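Local coordinates for cytoplasmic protein (Cryptococcus neoformans var. grubii serotype A, PDB 7LPO), which is a sterylglucosidase of glycoside hydrolase family 5 that probably splits the beta-glucosidic bond between glucose and a sterol, at residues V37-N42 / A559-N564; C666-V671 / T687-A692; A672-P677 / W752-P757; R742-I745 / L750-W753. One frame throughout, in Å; residues are numbered along the deposited sequence.

Contact 1 (V37-N42 / A559-N564)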
# COMPACT_ATOMS: atom_id res chain seq x y z
N VAL A 37 17.17 9.68 4.23
CA VAL A 37 16.09 9.48 3.27
C VAL A 37 16.01 7.99 2.96
O VAL A 37 17.01 7.39 2.54
CB VAL A 37 16.29 10.29 1.98
CG1 VAL A 37 15.20 9.93 0.95
CG2 VAL A 37 16.29 11.78 2.27
N LEU A 38 14.84 7.40 3.19
CA LEU A 38 14.63 5.97 2.99
C LEU A 38 13.78 5.76 1.75
O LEU A 38 12.65 6.26 1.66
CB LEU A 38 13.95 5.34 4.21
CG LEU A 38 14.74 5.40 5.51
CD1 LEU A 38 13.86 4.87 6.65
CD2 LEU A 38 16.04 4.62 5.42
N ARG A 39 14.32 5.01 0.80
CA ARG A 39 13.67 4.76 -0.47
C ARG A 39 13.84 3.31 -0.86
O ARG A 39 14.93 2.74 -0.72
CB ARG A 39 14.23 5.68 -1.57
CG ARG A 39 13.67 7.08 -1.45
CD ARG A 39 14.27 8.05 -2.48
NE ARG A 39 13.66 9.36 -2.28
CZ ARG A 39 13.81 10.40 -3.09
NH1 ARG A 39 14.56 10.30 -4.18
NH2 ARG A 39 13.19 11.54 -2.79
N GLY A 40 12.76 2.72 -1.34
CA GLY A 40 12.79 1.32 -1.70
C GLY A 40 11.51 0.87 -2.35
O GLY A 40 10.88 1.65 -3.09
N VAL A 41 11.11 -0.37 -2.09
CA VAL A 41 9.99 -1.01 -2.77
C VAL A 41 9.16 -1.79 -1.77
O VAL A 41 9.61 -2.14 -0.68
CB VAL A 41 10.48 -1.95 -3.89
CG1 VAL A 41 11.39 -1.21 -4.84
CG2 VAL A 41 11.23 -3.16 -3.28
N ASN A 42 7.91 -2.04 -2.16
CA ASN A 42 7.08 -3.02 -1.47
C ASN A 42 7.46 -4.41 -1.96
O ASN A 42 7.50 -4.65 -3.17
CB ASN A 42 5.60 -2.76 -1.74
CG ASN A 42 5.07 -1.56 -0.98
OD1 ASN A 42 4.40 -1.70 0.05
ND2 ASN A 42 5.40 -0.37 -1.46
N ALA A 559 7.71 13.72 -8.21
CA ALA A 559 6.79 14.35 -7.26
C ALA A 559 7.27 14.16 -5.83
O ALA A 559 6.94 14.97 -4.95
CB ALA A 559 5.38 13.78 -7.45
N CYS A 560 8.05 13.12 -5.57
CA CYS A 560 8.67 12.92 -4.27
C CYS A 560 9.98 13.69 -4.12
O CYS A 560 10.56 13.68 -3.03
CB CYS A 560 8.90 11.43 -4.01
SG CYS A 560 7.38 10.48 -4.17
N ASP A 561 10.44 14.33 -5.18
CA ASP A 561 11.64 15.16 -5.15
C ASP A 561 11.21 16.62 -4.96
O ASP A 561 10.36 16.87 -4.11
CB ASP A 561 12.47 14.90 -6.40
CG ASP A 561 13.20 13.56 -6.38
OD1 ASP A 561 13.21 12.90 -5.33
OD2 ASP A 561 13.77 13.19 -7.44
N GLY A 562 11.72 17.57 -5.73
CA GLY A 562 11.37 18.96 -5.54
C GLY A 562 11.64 19.39 -4.12
O GLY A 562 12.64 18.99 -3.51
N PRO A 563 10.75 20.21 -3.56
CA PRO A 563 10.88 20.57 -2.15
C PRO A 563 10.39 19.50 -1.19
O PRO A 563 10.56 19.66 0.02
CB PRO A 563 10.02 21.84 -2.04
CG PRO A 563 8.91 21.59 -3.06
CD PRO A 563 9.61 20.89 -4.21
N ASN A 564 9.76 18.43 -1.70
CA ASN A 564 9.18 17.43 -0.81
C ASN A 564 10.26 16.55 -0.19
O ASN A 564 10.22 16.28 1.01
CB ASN A 564 8.16 16.58 -1.58
CG ASN A 564 6.97 17.41 -2.06
OD1 ASN A 564 6.58 18.38 -1.43
ND2 ASN A 564 6.39 17.01 -3.18
O HOH W 1 15.56 11.19 -6.91
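Cys560 is the first residue of 559-564 to come close to Arg39. Its O lies 3.4 Å from Arg39 NH2, but the angle is too poor for a hydrogen bond. Asp561 makes the real link. Its OD1 takes both terminal nitrogens of Arg39: NH2 at 2.9 Å and, weakly, NH1 at 3.1 Å. The salt bridge therefore rests on one carboxylate oxygen. The planes of the two groups are only 17° apart, and NH2 meets OD1 nearly in line with its C-O bond. The Arg39 chain is extended from CG to NE, which carries the guanidinium from the strand to the loop. A water joins the other oxygen to the same arginine, 2.7 Å from Asp561 OD2 and weakly bound to Arg39 NH1. Asp561 OD2 also forms a salt bridge with Arg667, so this buried carboxylate sits between two arginines and is probably kept ionised. Further along, Asn564 ND2 reaches back to Ala559 O at 2.8 Å, and Asn564 N bonds Asp561 O. Both bonds close the turn on itself; Asn564 ND2 also bonds Gln498 O on helix 490-512. Arg39 NE is held by Leu566 O. The loop leads from helix 547-559 into strand 567-570, the parallel neighbour of strand 35-43. This arrangement is consistent with the alpha/beta (TIM) barrel of family 5 hydrolases, the salt bridge joining one strand to the loop before its neighbour.

Contact 2 (C666-V671 / T687-A692)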
# COMPACT_ATOMS: atom_id res chain seq x y z
N CYS A 666 15.19 4.25 -10.94
CA CYS A 666 16.54 4.21 -10.37
C CYS A 666 17.16 5.59 -10.55
O CYS A 666 17.48 5.99 -11.68
CB CYS A 666 17.39 3.14 -11.04
SG CYS A 666 19.04 2.97 -10.33
N ARG A 667 17.32 6.32 -9.45
CA ARG A 667 17.57 7.76 -9.49
C ARG A 667 18.59 8.16 -8.43
O ARG A 667 18.68 7.52 -7.38
CB ARG A 667 16.29 8.57 -9.24
CG ARG A 667 15.03 8.04 -9.91
CD ARG A 667 13.78 8.52 -9.17
NE ARG A 667 13.61 9.97 -9.23
CZ ARG A 667 13.18 10.64 -10.30
NH1 ARG A 667 12.85 10.00 -11.42
NH2 ARG A 667 13.06 11.96 -10.25
N PRO A 668 19.35 9.23 -8.68
CA PRO A 668 20.22 9.77 -7.63
C PRO A 668 19.42 10.41 -6.51
O PRO A 668 18.38 11.04 -6.75
CB PRO A 668 21.06 10.82 -8.37
CG PRO A 668 20.13 11.28 -9.48
CD PRO A 668 19.40 10.04 -9.92
N TYR A 669 19.90 10.24 -5.28
CA TYR A 669 19.26 10.87 -4.14
C TYR A 669 20.21 10.81 -2.95
O TYR A 669 21.11 9.96 -2.92
CB TYR A 669 17.92 10.20 -3.79
CG TYR A 669 18.04 8.87 -3.10
CD1 TYR A 669 18.32 7.72 -3.81
CD2 TYR A 669 17.83 8.77 -1.73
CE1 TYR A 669 18.42 6.49 -3.17
CE2 TYR A 669 17.92 7.56 -1.08
CZ TYR A 669 18.21 6.42 -1.80
OH TYR A 669 18.30 5.22 -1.15
N PRO A 670 20.03 11.71 -1.97
CA PRO A 670 20.89 11.73 -0.77
C PRO A 670 20.43 10.73 0.29
O PRO A 670 19.36 10.89 0.89
CB PRO A 670 20.76 13.18 -0.29
CG PRO A 670 19.36 13.58 -0.70
CD PRO A 670 19.05 12.81 -1.98
N VAL A 671 21.26 9.73 0.55
CA VAL A 671 20.93 8.72 1.55
C VAL A 671 21.02 9.31 2.96
O VAL A 671 20.21 8.97 3.83
CB VAL A 671 21.86 7.50 1.39
CG1 VAL A 671 21.66 6.55 2.54
CG2 VAL A 671 21.60 6.81 0.06
N THR A 687 20.68 14.02 -17.54
CA THR A 687 21.31 13.39 -16.38
C THR A 687 21.60 14.40 -15.28
O THR A 687 22.14 14.01 -14.24
CB THR A 687 22.61 12.65 -16.71
OG1 THR A 687 23.69 13.58 -16.87
CG2 THR A 687 22.45 11.82 -17.98
N LYS A 688 21.23 15.67 -15.46
CA LYS A 688 21.57 16.69 -14.49
C LYS A 688 20.85 16.46 -13.17
O LYS A 688 19.64 16.22 -13.13
CB LYS A 688 21.21 18.07 -15.04
CG LYS A 688 22.19 18.54 -16.12
CD LYS A 688 21.67 19.73 -16.88
CE LYS A 688 22.81 20.59 -17.39
NZ LYS A 688 22.29 21.81 -18.08
N PHE A 689 21.62 16.52 -12.08
CA PHE A 689 21.15 16.31 -10.73
C PHE A 689 21.59 17.50 -9.90
O PHE A 689 22.75 17.90 -9.97
CB PHE A 689 21.72 15.02 -10.15
CG PHE A 689 21.44 14.82 -8.69
CD1 PHE A 689 20.16 14.58 -8.24
CD2 PHE A 689 22.47 14.82 -7.78
CE1 PHE A 689 19.92 14.37 -6.90
CE2 PHE A 689 22.23 14.61 -6.44
CZ PHE A 689 20.96 14.38 -6.01
N LYS A 690 20.67 18.06 -9.12
CA LYS A 690 20.98 19.20 -8.26
C LYS A 690 20.34 18.97 -6.90
O LYS A 690 19.13 18.73 -6.81
CB LYS A 690 20.48 20.51 -8.88
CG LYS A 690 20.67 21.72 -7.97
CD LYS A 690 20.63 23.01 -8.77
CE LYS A 690 21.07 24.19 -7.91
NZ LYS A 690 20.17 25.38 -8.06
N TYR A 691 21.15 19.05 -5.86
CA TYR A 691 20.71 18.84 -4.48
C TYR A 691 21.09 20.06 -3.66
O TYR A 691 22.26 20.45 -3.63
CB TYR A 691 21.35 17.58 -3.91
CG TYR A 691 20.98 17.30 -2.48
CD1 TYR A 691 19.68 17.51 -2.02
CD2 TYR A 691 21.91 16.81 -1.58
CE1 TYR A 691 19.34 17.26 -0.72
CE2 TYR A 691 21.56 16.53 -0.28
CZ TYR A 691 20.28 16.75 0.15
OH TYR A 691 19.94 16.47 1.45
N ALA A 692 20.10 20.66 -2.99
CA ALA A 692 20.29 21.79 -2.09
C ALA A 692 19.97 21.37 -0.67
O ALA A 692 18.93 20.74 -0.43
CB ALA A 692 19.41 22.97 -2.50
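Tyr691 OH is probably hydrogen-bonded to Thr673 OG1, which holds the polar end of a ring whose face is packed on Pro670. The setting is the beta-sandwich of the C-terminal domain of family 5 hydrolases. Strand 669-673 belongs to one layer and strand 689-696 to the other, and their side chains meet in the core between them. The link between 666-671 and 687-692 is entirely apolar: two prolines each rest on one aromatic ring. Pro668 covers Phe689 squarely. Its CB stands 3.9 Å from the ring centroid and only 12° off the normal, while its CG sits nearer the root of the ring, 3.5 Å from Phe689 CD1. The two side chains point in opposing senses as they pass. In both aromatic residues CG is anti to the backbone N (chi1 179° in Tyr691), which sends the rings across to the facing layer. Tyr669, between the prolines, directs its CB the other way, and its OH is hydrogen-bonded to Gly95 O. This alternation gives the prolines to the sandwich core and the tyrosine to the barrel side, where it touches Val37 and Arg39. Ile680, Ile709 and Ile766 also touch Tyr691. The second CH-pi contact is less centred. Pro670 CG lies 23° off the Tyr691 ring normal, displaced toward the hydroxyl end, and comes to 3.4 Å from Tyr691 CZ.

Contact 3 (A672-P677 / W752-P757)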
# COMPACT_ATOMS: atom_id res chain seq x y z
N ALA A 672 22.00 10.18 3.20
CA ALA A 672 22.20 10.74 4.53
C ALA A 672 22.85 12.10 4.38
O ALA A 672 23.77 12.27 3.57
CB ALA A 672 23.08 9.83 5.40
N THR A 673 22.36 13.06 5.16
CA THR A 673 22.70 14.45 4.94
C THR A 673 23.04 15.14 6.25
O THR A 673 22.29 15.04 7.22
CB THR A 673 21.55 15.21 4.26
OG1 THR A 673 21.37 14.72 2.93
CG2 THR A 673 21.86 16.69 4.22
N VAL A 674 24.17 15.86 6.25
CA VAL A 674 24.50 16.79 7.32
C VAL A 674 23.70 18.05 7.04
O VAL A 674 24.03 18.83 6.14
CB VAL A 674 26.00 17.06 7.39
CG1 VAL A 674 26.27 18.18 8.38
CG2 VAL A 674 26.75 15.78 7.77
N GLY A 675 22.64 18.27 7.81
CA GLY A 675 21.69 19.32 7.53
C GLY A 675 20.34 18.77 7.12
O GLY A 675 20.02 17.59 7.34
N ILE A 676 19.53 19.63 6.52
CA ILE A 676 18.15 19.34 6.18
C ILE A 676 18.02 19.34 4.66
O ILE A 676 18.38 20.34 4.01
CB ILE A 676 17.19 20.37 6.80
CG1 ILE A 676 17.27 20.33 8.33
CG2 ILE A 676 15.75 20.11 6.34
CD1 ILE A 676 16.91 18.98 8.93
N PRO A 677 17.51 18.27 4.04
CA PRO A 677 17.27 18.31 2.60
C PRO A 677 16.31 19.44 2.26
O PRO A 677 15.23 19.56 2.84
CB PRO A 677 16.66 16.94 2.28
CG PRO A 677 16.99 16.07 3.46
CD PRO A 677 17.08 16.99 4.65
N TRP A 752 30.42 13.72 0.56
CA TRP A 752 30.47 15.18 0.48
C TRP A 752 30.72 15.75 1.87
O TRP A 752 29.81 15.78 2.71
CB TRP A 752 29.18 15.71 -0.14
CG TRP A 752 29.17 17.18 -0.39
CD1 TRP A 752 30.25 18.01 -0.48
CD2 TRP A 752 28.01 18.00 -0.60
NE1 TRP A 752 29.83 19.30 -0.73
CE2 TRP A 752 28.46 19.31 -0.81
CE3 TRP A 752 26.64 17.74 -0.64
CZ2 TRP A 752 27.59 20.36 -1.04
CZ3 TRP A 752 25.78 18.79 -0.87
CH2 TRP A 752 26.26 20.08 -1.08
N TRP A 753 31.95 16.19 2.11
CA TRP A 753 32.33 16.85 3.35
C TRP A 753 32.23 18.35 3.17
O TRP A 753 32.62 18.89 2.13
CB TRP A 753 33.76 16.51 3.77
CG TRP A 753 34.05 15.07 4.07
CD1 TRP A 753 34.12 14.49 5.30
CD2 TRP A 753 34.34 14.04 3.13
NE1 TRP A 753 34.44 13.16 5.19
CE2 TRP A 753 34.58 12.86 3.86
CE3 TRP A 753 34.44 14.00 1.74
CZ2 TRP A 753 34.89 11.65 3.24
CZ3 TRP A 753 34.75 12.81 1.13
CH2 TRP A 753 34.97 11.65 1.87
N TYR A 754 31.73 19.04 4.19
CA TYR A 754 31.73 20.50 4.15
C TYR A 754 31.69 21.04 5.57
O TYR A 754 31.20 20.35 6.47
CB TYR A 754 30.55 21.06 3.33
CG TYR A 754 29.21 20.37 3.53
CD1 TYR A 754 28.50 20.51 4.71
CD2 TYR A 754 28.65 19.61 2.51
CE1 TYR A 754 27.27 19.87 4.88
CE2 TYR A 754 27.43 18.99 2.67
CZ TYR A 754 26.74 19.12 3.85
OH TYR A 754 25.53 18.50 3.99
N PRO A 755 32.21 22.24 5.80
CA PRO A 755 32.05 22.87 7.12
C PRO A 755 30.70 23.56 7.24
O PRO A 755 30.20 24.17 6.30
CB PRO A 755 33.19 23.90 7.15
CG PRO A 755 33.37 24.29 5.71
CD PRO A 755 33.08 23.03 4.90
N VAL A 756 30.12 23.48 8.44
CA VAL A 756 28.87 24.17 8.70
C VAL A 756 29.17 25.67 8.75
O VAL A 756 30.33 26.06 8.91
CB VAL A 756 28.20 23.68 9.99
CG1 VAL A 756 28.20 22.15 10.02
CG2 VAL A 756 28.89 24.25 11.21
N PRO A 757 28.16 26.53 8.60
CA PRO A 757 28.41 27.97 8.74
C PRO A 757 28.78 28.33 10.17
O PRO A 757 28.31 27.71 11.14
CB PRO A 757 27.08 28.62 8.33
CG PRO A 757 26.30 27.53 7.63
CD PRO A 757 26.77 26.23 8.22
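Tyr754 points the edge of its ring at the Val674 carbonyl. Val674 O lies close to the ring plane, and Tyr754 OH donates a hydrogen bond to it across 2.6 Å. The donor comes in at a C=O...O angle of 132°, tilted 15° from the carbonyl plane, so the approach is bent. The Val674 side chain runs alongside the tyrosine in the reverse sense. Its CB is 3.7 Å from Tyr754 OH and its CG1 is 4.0 Å from Tyr754 CE1, so the valine flanks the same end of the ring that carries the hydrogen bond. Thr673 adds a looser touch through CG2, 4.1 Å from Tyr754 OH, while its own hydroxyl is paired with Tyr691. The Tyr754 torsion (chi1 41°) sets CG between the backbone N and the carbonyl carbon. This turns the ring inward and back over Trp752. There Tyr754 CD2 stands 3.3 Å above the centre of the indole, a T-shaped contact that limits how the tyrosine can turn. Tyr764 meets Tyr754 edge to face as well. The contact joins the turn between strands 669-673 and 676-682 to the end of strand 749-753, near one rim of the C-terminal beta-sandwich. Thr707 OG1 bonds both Tyr754 OH and Val674 N. The buried Tyr754 hydroxyl is thus shared between the Val674 carbonyl and the Thr707 hydroxyl, all neutral groups. Such a link should depend little on pH near neutrality.

Contact 4 (R742-I745 / L750-W753)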
# COMPACT_ATOMS: atom_id res chain seq x y z
N ARG A 742 34.33 19.43 -0.14
CA ARG A 742 35.04 18.52 -1.02
C ARG A 742 34.23 17.23 -1.18
O ARG A 742 33.38 16.91 -0.35
CB ARG A 742 36.44 18.19 -0.48
CG ARG A 742 36.42 17.39 0.80
CD ARG A 742 37.83 17.16 1.38
NE ARG A 742 37.78 16.49 2.68
CZ ARG A 742 37.74 15.17 2.84
NH1 ARG A 742 37.75 14.37 1.78
NH2 ARG A 742 37.70 14.65 4.06
N VAL A 743 34.51 16.50 -2.26
CA VAL A 743 33.76 15.29 -2.60
C VAL A 743 34.72 14.19 -3.06
O VAL A 743 35.83 14.46 -3.52
CB VAL A 743 32.71 15.54 -3.70
CG1 VAL A 743 31.90 16.81 -3.42
CG2 VAL A 743 33.39 15.66 -5.06
N GLU A 744 34.25 12.95 -2.95
CA GLU A 744 34.92 11.81 -3.55
C GLU A 744 33.88 10.74 -3.83
O GLU A 744 32.92 10.58 -3.07
CB GLU A 744 36.04 11.27 -2.64
CG GLU A 744 35.59 10.33 -1.56
CD GLU A 744 36.75 9.62 -0.88
OE1 GLU A 744 37.83 10.24 -0.73
OE2 GLU A 744 36.58 8.44 -0.49
N ILE A 745 34.06 10.01 -4.93
CA ILE A 745 33.12 9.00 -5.37
C ILE A 745 33.76 7.62 -5.21
O ILE A 745 34.96 7.45 -5.44
CB ILE A 745 32.68 9.22 -6.83
CG1 ILE A 745 33.90 9.25 -7.75
CG2 ILE A 745 31.90 10.52 -6.99
CD1 ILE A 745 33.56 9.38 -9.24
N LEU A 750 28.63 8.87 -3.63
CA LEU A 750 29.30 10.16 -3.56
C LEU A 750 29.33 10.60 -2.10
O LEU A 750 28.30 10.57 -1.42
CB LEU A 750 28.58 11.19 -4.41
CG LEU A 750 28.98 12.65 -4.20
CD1 LEU A 750 30.45 12.82 -4.46
CD2 LEU A 750 28.17 13.53 -5.10
N ARG A 751 30.50 11.01 -1.63
CA ARG A 751 30.69 11.45 -0.25
C ARG A 751 31.07 12.92 -0.28
O ARG A 751 31.96 13.32 -1.04
CB ARG A 751 31.77 10.63 0.46
CG ARG A 751 31.38 9.17 0.61
CD ARG A 751 32.30 8.42 1.57
NE ARG A 751 31.80 7.07 1.83
CZ ARG A 751 32.13 6.00 1.11
NH1 ARG A 751 32.98 6.12 0.09
NH2 ARG A 751 31.62 4.81 1.41
N TRP A 752 30.42 13.72 0.56
CA TRP A 752 30.47 15.18 0.48
C TRP A 752 30.72 15.75 1.87
O TRP A 752 29.81 15.78 2.71
CB TRP A 752 29.18 15.71 -0.14
CG TRP A 752 29.17 17.18 -0.39
CD1 TRP A 752 30.25 18.01 -0.48
CD2 TRP A 752 28.01 18.00 -0.60
NE1 TRP A 752 29.83 19.30 -0.73
CE2 TRP A 752 28.46 19.31 -0.81
CE3 TRP A 752 26.64 17.74 -0.64
CZ2 TRP A 752 27.59 20.36 -1.04
CZ3 TRP A 752 25.78 18.79 -0.87
CH2 TRP A 752 26.26 20.08 -1.08
N TRP A 753 31.95 16.19 2.11
CA TRP A 753 32.33 16.85 3.35
C TRP A 753 32.23 18.35 3.17
O TRP A 753 32.62 18.89 2.13
CB TRP A 753 33.76 16.51 3.77
CG TRP A 753 34.05 15.07 4.07
CD1 TRP A 753 34.12 14.49 5.30
CD2 TRP A 753 34.34 14.04 3.13
NE1 TRP A 753 34.44 13.16 5.19
CE2 TRP A 753 34.58 12.86 3.86
CE3 TRP A 753 34.44 14.00 1.74
CZ2 TRP A 753 34.89 11.65 3.24
CZ3 TRP A 753 34.75 12.81 1.13
CH2 TRP A 753 34.97 11.65 1.87
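A beta hairpin, strands 742-746 and 749-753, forms an outer part of the C-terminal beta-sandwich, and its two arms pair here in antiparallel register. Arg742 with Trp753 and Glu744 with Arg751 are the hydrogen-bonded pairs. Each has two backbone bonds, such as Arg742 N to Trp753 O at 2.9 Å and Arg751 N to Glu744 O at 2.8 Å. Val743-Trp752 and Ile745-Leu750 are the non-hydrogen-bonded pairs. On the face that carries Arg742 and Trp753, the arginine guanidinium lies flat on the indole. The planes differ by 15°, and Arg742 CZ is 3.9 Å from the centroid of the six-membered ring, a cation-pi stack. The Arg742 chi1 of 67° and its extended chain swing the group over the neighbouring strand. Glu703 fixes both partners: its carboxylate takes Arg742 NH2 and its backbone O takes Trp753 NE1. Glu744 CG meets the edge of the same indole, 3.7 Å from Trp753 CH2. The other face is apolar and packs on Ile736 and Ile766. There Val743 CG1 approaches Trp752 CD1 at 3.6 Å, and Leu750 CD1 fits between Val743 CB at 3.6 Å and Ile745 CG2 at 3.7 Å.

Contact 1 lies in the barrel, and contacts 2, 3 and 4 lie in the C-terminal beta-sandwich. Along the chain, contact 1 closes before the others open. Contacts 2 and 3 alternate their segments, and contact 4 ends on the same strand, 749-753, as contact 3. The centres of contacts 1 and 2 are about 11 Å apart. They touch through the pairing of strands 35-43 and 669-673 and through the Asp561-Arg667 salt bridge, which joins the barrel to the sandwich. Contacts 2 and 3 share strand 669-673, with centres about 15 Å apart. Contact 4 is the outermost, about 22 Å from contact 1 between centres. The series thus runs from barrel wall to sandwich edge.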